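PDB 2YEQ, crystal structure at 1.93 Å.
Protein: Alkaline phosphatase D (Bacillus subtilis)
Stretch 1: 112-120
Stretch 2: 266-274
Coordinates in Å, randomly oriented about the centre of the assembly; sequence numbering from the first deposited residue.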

# COMPACT_ATOMS: atom_id res chain seq x y z
N ALA A 112 -9.01 -18.26 -16.95
CA ALA A 112 -7.85 -19.04 -17.38
C ALA A 112 -7.31 -19.84 -16.22
O ALA A 112 -7.25 -19.37 -15.09
N ASN A 113 -6.90 -21.07 -16.51
CA ASN A 113 -6.42 -21.99 -15.51
C ASN A 113 -4.92 -21.81 -15.25
O ASN A 113 -4.10 -22.65 -15.62
N VAL A 114 -4.55 -20.73 -14.58
CA VAL A 114 -3.14 -20.42 -14.38
C VAL A 114 -2.59 -21.17 -13.19
O VAL A 114 -3.23 -21.23 -12.14
N PRO A 115 -1.38 -21.74 -13.33
CA PRO A 115 -0.78 -22.55 -12.28
C PRO A 115 -0.08 -21.79 -11.16
O PRO A 115 0.12 -22.36 -10.08
N GLN A 116 0.32 -20.55 -11.40
CA GLN A 116 1.11 -19.81 -10.42
C GLN A 116 1.03 -18.29 -10.64
O GLN A 116 0.78 -17.82 -11.75
N MET A 117 1.20 -17.56 -9.54
CA MET A 117 1.25 -16.10 -9.56
C MET A 117 2.27 -15.70 -8.52
O MET A 117 2.31 -16.29 -7.42
N THR A 118 3.10 -14.71 -8.83
CA THR A 118 4.03 -14.16 -7.86
C THR A 118 3.87 -12.64 -7.84
O THR A 118 3.82 -12.00 -8.89
N PHE A 119 3.78 -12.06 -6.64
CA PHE A 119 3.62 -10.61 -6.52
C PHE A 119 4.29 -10.18 -5.24
O PHE A 119 4.70 -11.04 -4.45
N ALA A 120 4.49 -8.88 -5.07
CA ALA A 120 5.03 -8.34 -3.85
C ALA A 120 4.02 -7.29 -3.36
O ALA A 120 3.25 -6.75 -4.18
N THR A 266 -9.67 -10.43 -11.08
CA THR A 266 -9.30 -11.83 -10.87
C THR A 266 -8.05 -12.14 -11.69
O THR A 266 -7.87 -11.60 -12.77
N TYR A 267 -7.19 -12.97 -11.14
CA TYR A 267 -6.01 -13.42 -11.82
C TYR A 267 -6.31 -14.83 -12.35
O TYR A 267 -6.06 -15.82 -11.67
N GLY A 268 -6.89 -14.90 -13.54
CA GLY A 268 -7.42 -16.16 -14.06
C GLY A 268 -8.46 -16.72 -13.10
O GLY A 268 -9.31 -15.97 -12.60
N ASN A 269 -8.39 -18.02 -12.83
CA ASN A 269 -9.23 -18.63 -11.80
C ASN A 269 -8.44 -18.90 -10.55
O ASN A 269 -8.91 -19.58 -9.66
N LEU A 270 -7.22 -18.39 -10.49
CA LEU A 270 -6.38 -18.65 -9.34
C LEU A 270 -6.75 -17.76 -8.13
O LEU A 270 -6.76 -18.24 -6.98
N ALA A 271 -6.96 -16.47 -8.35
CA ALA A 271 -7.14 -15.55 -7.21
C ALA A 271 -8.04 -14.38 -7.60
O ALA A 271 -7.89 -13.81 -8.68
N SER A 272 -8.99 -14.08 -6.71
CA SER A 272 -9.89 -12.94 -6.83
C SER A 272 -9.42 -11.88 -5.82
O SER A 272 -9.32 -12.17 -4.62
N PHE A 273 -9.09 -10.69 -6.31
CA PHE A 273 -8.47 -9.64 -5.48
C PHE A 273 -9.48 -8.51 -5.26
O PHE A 273 -9.98 -7.95 -6.22
N ASN A 274 -9.77 -8.25 -4.00
CA ASN A 274 -10.63 -7.13 -3.59
C ASN A 274 -9.73 -6.10 -2.97
O ASN A 274 -9.23 -6.30 -1.86

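What holds the polar end of the contact together? Here Asn269 does most of the work. Its backbone N donates to Ala112 O at 2.9 Å, and its side chain, with chi1 in p, reaches across so that ND2 donates to Asn113 OD1 at 2.8 Å. The CA-to-CB bond of Asn113 points away, but a t rotamer with chi2 near 44° brings its amide back to meet this donor. Ala112 O and Asn269 OD1 lie 3.2 Å apart, yet both are acceptors, so no hydrogen bond joins them. Ala112 O also sits 3.4 Å from Gly268 CA. An ideal CB on Gly268 would point toward the other stretch and lie 2.5 Å from Ala112 O, a clash; the positive phi of 58° favours glycine as well.

Where does water complete the polar network? Two waters bridge the stretches. One donates to Val114 O and to Asn269 OD1, each 2.5 Å from the water oxygen, giving the carbonyl of the Asn269 amide a partner while its ND2 is held by Asn113. The second donates to Gln116 O at 2.9 Å and lies 2.6 Å from Tyr267 OH, tying the end of the tyrosine to the backbone of the other stretch. The CA-to-CB bond of Gln116 itself points away.

Which aliphatic side chains fill the space between? The CA-to-CB bonds of Val114 (m), Met117 (t, t, t) and Leu270 (t, p) all point toward the other stretch. Val114 CG2 packs 3.6 Å from Leu270 CB and 3.9 Å from Tyr267 CD2, so one methyl serves two neighbours. Leu270 CD2 meets Met117 CB at 3.6 Å. Met117, which has the largest area covered by the other stretch, is fully extended and can therefore run from the leucine to the aromatic rings.

How do the aromatic rings receive it? The CA-to-CB bond of Tyr267 points sideways, but its t rotamer carries the ring under Met117. Met117 CG and SD lie 3.9 and 3.8 Å from the Tyr267 ring centroid, both over the face, and Met117 CE comes within 3.4 Å of Tyr267 CD1. The same methyl, Met117 CE, touches Phe273 CE2 at 3.6 Å, while the sulfur approaches the edge of that ring. The CA-to-CB bonds of Phe273 (m) and Phe119 (p) both point toward the other stretch, and the rings form an offset edge-to-face pair: the edge of Phe273 is directed at the face of Phe119, with centroids 5.7 Å apart and planes at 83°.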

# COMPACT_ATOMS: atom_id res chain seq x y z
CB ALA A 112 -6.74 -18.15 -17.95
CB ASN A 113 -6.73 -23.41 -15.97
CG ASN A 113 -6.79 -24.39 -14.83
OD1 ASN A 113 -7.38 -24.12 -13.79
ND2 ASN A 113 -6.17 -25.55 -15.02
CB VAL A 114 -2.91 -18.89 -14.24
CG1 VAL A 114 -3.34 -18.20 -15.53
CG2 VAL A 114 -3.70 -18.33 -13.12
CB PRO A 115 0.30 -23.35 -13.03
CG PRO A 115 0.68 -22.50 -14.15
CD PRO A 115 -0.62 -21.84 -14.59
CB GLN A 116 2.56 -20.27 -10.45
CG GLN A 116 3.43 -19.77 -9.32
CD GLN A 116 4.83 -20.38 -9.33
OE1 GLN A 116 5.02 -21.50 -8.89
NE2 GLN A 116 5.81 -19.62 -9.79
CB MET A 117 -0.12 -15.53 -9.17
CG MET A 117 -0.15 -14.02 -9.09
SD MET A 117 -1.72 -13.40 -8.52
CE MET A 117 -1.54 -11.65 -8.95
CB THR A 118 5.50 -14.52 -8.19
OG1 THR A 118 5.62 -15.94 -8.34
CG2 THR A 118 6.45 -14.06 -7.09
CB PHE A 119 2.14 -10.19 -6.61
CG PHE A 119 1.27 -10.64 -5.46
CD1 PHE A 119 1.19 -9.89 -4.30
CD2 PHE A 119 0.49 -11.79 -5.55
CE1 PHE A 119 0.37 -10.28 -3.23
CE2 PHE A 119 -0.34 -12.18 -4.49
CZ PHE A 119 -0.39 -11.41 -3.33
CB ALA A 120 6.38 -7.67 -4.07
CB THR A 266 -10.41 -12.80 -11.30
OG1 THR A 266 -10.65 -12.64 -12.70
CG2 THR A 266 -11.71 -12.51 -10.54
CB TYR A 267 -4.82 -13.41 -10.89
CG TYR A 267 -3.51 -13.48 -11.61
CD1 TYR A 267 -2.88 -12.31 -12.03
CD2 TYR A 267 -2.89 -14.71 -11.89
CE1 TYR A 267 -1.66 -12.36 -12.72
CE2 TYR A 267 -1.67 -14.77 -12.58
CZ TYR A 267 -1.06 -13.58 -12.99
OH TYR A 267 0.13 -13.62 -13.66
CB ASN A 269 -9.84 -19.94 -12.31
CG ASN A 269 -8.81 -21.06 -12.48
OD1 ASN A 269 -7.59 -20.89 -12.24
ND2 ASN A 269 -9.28 -22.22 -12.92
CB LEU A 270 -4.92 -18.43 -9.73
CG LEU A 270 -3.83 -18.70 -8.69
CD1 LEU A 270 -3.86 -20.14 -8.18
CD2 LEU A 270 -2.42 -18.36 -9.28
CB ALA A 271 -5.80 -15.04 -6.70
CB SER A 272 -11.33 -13.39 -6.54
OG SER A 272 -12.22 -12.30 -6.40
CB PHE A 273 -7.25 -9.07 -6.18
CG PHE A 273 -6.07 -9.99 -6.18
CD1 PHE A 273 -5.21 -10.02 -5.11
CD2 PHE A 273 -5.82 -10.83 -7.25
CE1 PHE A 273 -4.12 -10.86 -5.08
CE2 PHE A 273 -4.72 -11.69 -7.25
CZ PHE A 273 -3.87 -11.70 -6.15
CB ASN A 274 -11.66 -7.62 -2.57
CG ASN A 274 -12.52 -8.75 -3.13
OD1 ASN A 274 -13.44 -8.53 -3.92
ND2 ASN A 274 -12.15 -9.99 -2.79
O HOH W 1 -5.52 -21.90 -11.28
O HOH W 2 1.21 -15.93 -13.97